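Local coordinates for lumazine protein (Photobacterium kishitanii, PDB 3A35), which acts as an antenna for bacterial luciferase, shifting its bioluminescence to shorter wavelength through a lumazine chromophore, and here carries riboflavin in its place, at residues I26-P29 and K30-E34; K161-S164 and I165-N168; R73-E76 and V77-V81. All coordinates share one frame; numbering follows the deposited sequence. Where two conformers were deposited one is given.

The chain folds into two six-stranded antiparallel barrels, and the three contacts are short local elements at the ends of their strands. Contact 1 comes first, where strand 22-27 runs into helix 30-34; contact 3 follows, leading into strand 80-84 of the same barrel; contact 2 comes last, in the second barrel. Their centres lie about 17 to 18 Å apart. Contacts 1 and 3 meet by packing of Ile26 CG2 on Val81 CG2, 3.9 Å, within the barrel whose pocket holds riboflavin. Contact 2 meets contact 3 where the barrels face each other: Asn168 ND2 lies 3.0 Å from Lys80 O, a probable hydrogen bond. Contacts 1 and 2 do not touch.

Contact 1. Residues I26-P29 and K30-E34; sequences ITFP and KDILE
Phe28 packs its ring and CB against the first turn of helix 30-34, directly after strand 22-27 has ended. With CG anti to the carbonyl carbon (chi1 -86°), the ring is set beside the backbone N, from where CD2 and CE2 come to the methyl CG2 of Ile32. CD2 is 3.7 Å from that methyl, which approaches the ring obliquely, and the two side chains cross at about a right angle. Nearer the backbone, Phe28 CB rests 3.9 Å from Leu33 CB.

Pro29 follows as the N-cap residue. Its carbonyl O accepts a hydrogen bond from Leu33 N at 2.8 Å; the N-H...O angle of 172° shows the bond to be nearly straight. The pyrrolidine ring meets two side chains obliquely: CG touches Ile32 CD1 at 3.9 Å, and CB comes within 3.8 Å of Asp31 OD1. Asp31 is a known riboflavin-binding residue, but no riboflavin is bound at it on this chain in the model. Within the helix, Lys30 NZ and Glu34 OE1, four residues apart, form a 3.2 Å salt bridge in one modelled conformer of Glu34, doubtful as a lasting link.

Leu83 of strand 80-84 touches Phe28, Pro29 and Ile32, and Val59 touches Phe28 and Leu33, so the helix is fitted to the barrel by its apolar side. The chemistry is therefore divided: the Leu33 N to Pro29 O bond closes the first turn, and hydrocarbon contacts tie the helix to the strands.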
# COMPACT_ATOMS: atom_id res chain seq x y z
N ILE A 26 12.27 2.68 8.24
CA ILE A 26 11.74 3.49 7.12
C ILE A 26 11.94 4.94 7.49
O ILE A 26 11.42 5.44 8.49
CB ILE A 26 10.25 3.14 6.87
CG1 ILE A 26 10.09 1.62 6.60
CG2 ILE A 26 9.75 3.94 5.68
CD1 ILE A 26 8.62 1.18 6.42
N THR A 27 12.64 5.73 6.64
CA THR A 27 12.71 7.19 6.83
C THR A 27 11.40 7.82 6.51
O THR A 27 10.80 7.65 5.40
CB THR A 27 13.75 7.74 5.84
OG1 THR A 27 15.02 7.14 6.13
CG2 THR A 27 13.88 9.26 5.97
N PHE A 28 10.89 8.59 7.48
CA PHE A 28 9.61 9.23 7.34
C PHE A 28 9.75 10.72 7.09
O PHE A 28 10.65 11.29 7.65
CB PHE A 28 8.74 9.12 8.62
CG PHE A 28 7.90 7.86 8.75
CD1 PHE A 28 8.28 6.64 8.18
CD2 PHE A 28 6.70 7.92 9.45
CE1 PHE A 28 7.43 5.53 8.29
CE2 PHE A 28 5.88 6.77 9.64
CZ PHE A 28 6.24 5.63 9.10
N PRO A 29 8.83 11.27 6.32
CA PRO A 29 8.82 12.75 6.20
C PRO A 29 8.43 13.36 7.52
O PRO A 29 7.68 12.75 8.32
CB PRO A 29 7.79 13.01 5.07
CG PRO A 29 7.02 11.80 4.88
CD PRO A 29 7.75 10.60 5.54
N LYS A 30 8.85 14.61 7.74
CA LYS A 30 8.70 15.17 9.06
C LYS A 30 7.26 15.28 9.55
O LYS A 30 7.03 14.96 10.74
CB LYS A 30 9.34 16.60 9.18
CG LYS A 30 9.48 16.99 10.75
CD LYS A 30 10.67 16.29 11.42
CE LYS A 30 10.88 16.66 12.93
NZ LYS A 30 11.93 15.77 13.56
N ASP A 31 6.30 15.63 8.69
CA ASP A 31 4.90 15.74 9.14
C ASP A 31 4.31 14.44 9.60
O ASP A 31 3.56 14.33 10.53
CB ASP A 31 4.00 16.45 8.07
CG ASP A 31 3.78 15.62 6.74
OD1 ASP A 31 4.72 14.84 6.24
OD2 ASP A 31 2.65 15.82 6.13
N ILE A 32 4.65 13.36 8.92
CA ILE A 32 4.13 12.09 9.38
C ILE A 32 4.95 11.63 10.55
O ILE A 32 4.39 11.05 11.47
CB ILE A 32 4.20 11.01 8.22
CG1 ILE A 32 3.42 11.61 7.01
CG2 ILE A 32 3.52 9.66 8.68
CD1 ILE A 32 3.38 10.77 5.75
N LEU A 33 6.27 11.74 10.51
CA LEU A 33 7.12 11.29 11.64
C LEU A 33 6.60 11.83 13.00
O LEU A 33 6.56 11.11 13.99
CB LEU A 33 8.54 11.86 11.40
CG LEU A 33 9.45 11.59 12.54
CD1 LEU A 33 9.75 10.09 12.64
CD2 LEU A 33 10.81 12.36 12.39
N GLU A 34 6.31 13.10 13.08
CA GLU A 34 5.94 13.64 14.41
C GLU A 34 4.49 13.22 14.80
O GLU A 34 4.18 13.28 16.04
CB GLU A 34 6.13 15.17 14.39
CG GLU A 34 7.53 15.60 13.97
CD GLU A 34 8.37 15.82 15.17
OE1 GLU A 34 9.36 15.09 15.36
OE2 GLU A 34 8.08 16.83 15.84

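Contact 2. Residues K161-S164 and I165-N168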
# COMPACT_ATOMS: atom_id res chain seq x y z
N LYS A 161 -3.49 11.28 -12.66
CA LYS A 161 -2.01 11.20 -12.75
C LYS A 161 -1.26 11.82 -11.54
O LYS A 161 -0.16 11.42 -11.26
CB LYS A 161 -1.43 11.74 -14.12
CG LYS A 161 0.12 11.97 -14.07
CD LYS A 161 0.90 11.78 -15.35
CE LYS A 161 1.34 10.30 -15.58
NZ LYS A 161 2.32 9.67 -14.60
N ASN A 162 -1.86 12.74 -10.81
CA ASN A 162 -1.10 13.32 -9.72
C ASN A 162 -0.88 12.36 -8.56
O ASN A 162 -0.11 12.68 -7.72
CB ASN A 162 -1.87 14.50 -9.15
CG ASN A 162 -3.31 14.24 -9.19
OD1 ASN A 162 -3.80 13.56 -8.31
ND2 ASN A 162 -4.01 14.69 -10.30
N LEU A 163 -1.64 11.26 -8.50
CA LEU A 163 -1.27 10.17 -7.56
C LEU A 163 0.02 9.45 -7.99
O LEU A 163 0.59 8.62 -7.21
CB LEU A 163 -2.40 9.15 -7.43
CG LEU A 163 -3.67 9.63 -6.76
CD1 LEU A 163 -4.56 8.38 -6.79
CD2 LEU A 163 -3.45 10.08 -5.36
N SER A 164 0.49 9.73 -9.20
CA SER A 164 1.82 9.30 -9.61
C SER A 164 2.82 9.98 -8.73
O SER A 164 3.96 9.50 -8.61
CB SER A 164 2.09 9.75 -11.05
OG SER A 164 1.99 8.65 -11.93
N ILE A 165 2.42 11.15 -8.19
CA ILE A 165 3.35 12.08 -7.50
C ILE A 165 3.36 11.81 -6.05
O ILE A 165 4.42 11.56 -5.48
CB ILE A 165 3.04 13.63 -7.86
CG1 ILE A 165 3.39 13.89 -9.33
CG2 ILE A 165 3.75 14.64 -6.88
CD1 ILE A 165 2.68 15.21 -9.89
N THR A 166 2.16 11.70 -5.46
CA THR A 166 2.03 11.70 -4.03
C THR A 166 2.01 10.23 -3.43
O THR A 166 1.95 10.03 -2.20
CB THR A 166 0.70 12.47 -3.68
OG1 THR A 166 -0.50 11.81 -4.07
CG2 THR A 166 0.67 13.80 -4.48
N THR A 167 2.14 9.23 -4.30
CA THR A 167 2.21 7.81 -3.75
C THR A 167 3.22 7.05 -4.57
O THR A 167 3.60 7.59 -5.73
CB THR A 167 0.93 7.13 -4.01
OG1 THR A 167 0.77 6.80 -5.43
CG2 THR A 167 -0.29 7.91 -3.45
N ASN A 168 3.53 5.82 -4.24
CA ASN A 168 4.47 5.07 -5.05
C ASN A 168 3.85 4.46 -6.30
O ASN A 168 4.49 3.67 -6.99
CB ASN A 168 5.14 3.99 -4.20
CG ASN A 168 4.19 2.91 -3.69
OD1 ASN A 168 3.06 2.73 -4.15
ND2 ASN A 168 4.70 2.14 -2.76
O HOH W 1 5.71 7.63 -7.33
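A short, weakly bonded helix, 163-166, follows strand 154-160 of the second barrel, and this contact spans its single turn. Asn162 O receives Ile165 N at 3.0 Å and, weakly, Thr166 N at 3.3 Å. The Ile165 donor stands 69° out of the carbonyl plane, consistent with a tight, irregular turn. At the far end Thr167 folds back on Leu163: its OG1 donates to Leu163 O at 2.6 Å, in the carbonyl plane, while its backbone N gives the same oxygen a weak bond. With OG1 between the backbone N and the carbonyl carbon (chi1 72°), the hydroxyl faces back toward the turn. The Leu163 methyl CD2 packs 3.7 Å from Thr166 OG1, the two side chains crossing at a slant. A water donates to both Ser164 O (2.9 Å) and Thr167 O (2.6 Å), bridging two acceptors that lie close together. Before the helix, Lys161 NZ donates forward to Ser164 OG, 2.9 Å.

Leu163 and Thr167 both touch Val143 of strand 143-151, setting the turn against its own barrel. Thr167 also reaches Val6, and Asn168 N bonds to Asn82 OD1, so the turn's end faces the first barrel.

Contact 3. Residues R73-E76 and V77-V81; sequences RELE and VGNKV
Glu76 and Asn79 are the first and fourth residues of a type II beta turn, and with Leu75 and Val77 beside them they make most of this contact. The hydrogen bond from Asn79 N to Glu76 O, 3.0 Å long with an N-H...O angle of 164°, closes the turn; the backbone torsions of Val77 and Gly78, the two middle residues, make it type II. Gly78 takes the third position with a positive phi of 92°, a value that glycine adopts readily.

The side chain of Asn79 turns back toward the residues before the turn. Its CG is anti to its own carbonyl carbon (chi1 -70°), a rotation that brings this atom to 3.2 Å from Glu76 O, while Asn79 CB stands 3.3 Å from the same oxygen. The side chain as a whole crosses that of Leu75 at a slant. The Glu76 side chain behaves differently: the chain bends at chi2 and its carboxylate leads away from the following residues.

Leu75 adds an apolar contact farther down. Its methyl CD1 lies 4.2 Å from Val81 CG1, a loose contact between the residue before the turn and the buried valine of strand 80-84. Val77, at the second position of the turn, is exposed.

The turn thus leads the chain from the loop after strand 58-63 into strand 80-84. Strand 8-17 lies beside it: Gly78 and Asn79 share backbone hydrogen bonds with Ile12, Val81 pairs with Gly10, and the side chains of Leu75 and Val81 both pack on Ile12.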
# COMPACT_ATOMS: atom_id res chain seq x y z
N ARG A 73 8.58 -8.80 1.98
CA ARG A 73 9.68 -9.80 2.05
C ARG A 73 10.64 -9.46 0.97
O ARG A 73 11.90 -9.65 1.22
CB ARG A 73 9.03 -11.18 1.92
CG ARG A 73 10.05 -12.41 1.91
CD ARG A 73 9.34 -13.72 1.99
NE ARG A 73 8.08 -13.81 1.21
CZ ARG A 73 7.04 -14.58 1.56
NH1 ARG A 73 7.16 -15.31 2.65
NH2 ARG A 73 5.95 -14.66 0.82
N GLU A 74 10.14 -8.96 -0.17
CA GLU A 74 11.02 -8.71 -1.35
C GLU A 74 11.35 -7.31 -1.56
O GLU A 74 11.97 -6.99 -2.55
CB GLU A 74 10.33 -9.15 -2.62
CG GLU A 74 10.95 -10.21 -3.40
CD GLU A 74 10.33 -11.46 -3.03
OE1 GLU A 74 10.60 -11.82 -1.85
OE2 GLU A 74 9.61 -12.07 -3.89
N LEU A 75 10.96 -6.41 -0.68
CA LEU A 75 11.38 -5.04 -0.91
C LEU A 75 12.89 -4.88 -0.55
O LEU A 75 13.51 -5.70 0.12
CB LEU A 75 10.50 -4.06 -0.06
CG LEU A 75 8.98 -4.08 -0.34
CD1 LEU A 75 8.35 -3.07 0.62
CD2 LEU A 75 8.76 -3.74 -1.72
N GLU A 76 13.40 -3.74 -1.00
CA GLU A 76 14.82 -3.42 -0.93
C GLU A 76 15.04 -2.08 -0.33
O GLU A 76 14.24 -1.13 -0.45
CB GLU A 76 15.38 -3.37 -2.39
CG GLU A 76 15.24 -4.75 -3.12
CD GLU A 76 16.16 -5.85 -2.59
OE1 GLU A 76 15.96 -6.97 -3.14
OE2 GLU A 76 17.03 -5.65 -1.68
N VAL A 77 16.24 -1.88 0.21
CA VAL A 77 16.65 -0.62 0.70
C VAL A 77 16.49 0.44 -0.42
O VAL A 77 16.92 0.11 -1.57
CB VAL A 77 18.12 -0.66 1.27
CG1 VAL A 77 18.60 0.69 1.58
CG2 VAL A 77 18.11 -1.56 2.50
N GLY A 78 15.99 1.60 -0.13
CA GLY A 78 15.71 2.70 -1.06
C GLY A 78 14.29 2.70 -1.64
O GLY A 78 13.91 3.73 -2.25
N ASN A 79 13.56 1.55 -1.56
CA ASN A 79 12.21 1.54 -2.11
C ASN A 79 11.31 2.51 -1.30
O ASN A 79 11.49 2.78 -0.11
CB ASN A 79 11.59 0.17 -2.01
CG ASN A 79 12.23 -0.86 -2.95
OD1 ASN A 79 13.10 -0.50 -3.89
ND2 ASN A 79 11.85 -2.06 -2.82
N LYS A 80 10.30 3.01 -2.00
CA LYS A 80 9.37 4.01 -1.48
C LYS A 80 8.10 3.25 -1.12
O LYS A 80 7.53 2.48 -1.89
CB LYS A 80 9.04 5.01 -2.56
CG LYS A 80 8.01 5.97 -2.26
CD LYS A 80 8.27 7.08 -3.30
CE LYS A 80 7.04 7.36 -4.02
NZ LYS A 80 7.23 6.45 -5.26
N VAL A 81 7.62 3.53 0.11
CA VAL A 81 6.40 2.90 0.65
C VAL A 81 5.35 3.98 0.92
O VAL A 81 5.67 5.09 1.32
CB VAL A 81 6.65 2.08 1.91
CG1 VAL A 81 7.75 0.98 1.57
CG2 VAL A 81 7.10 2.97 3.03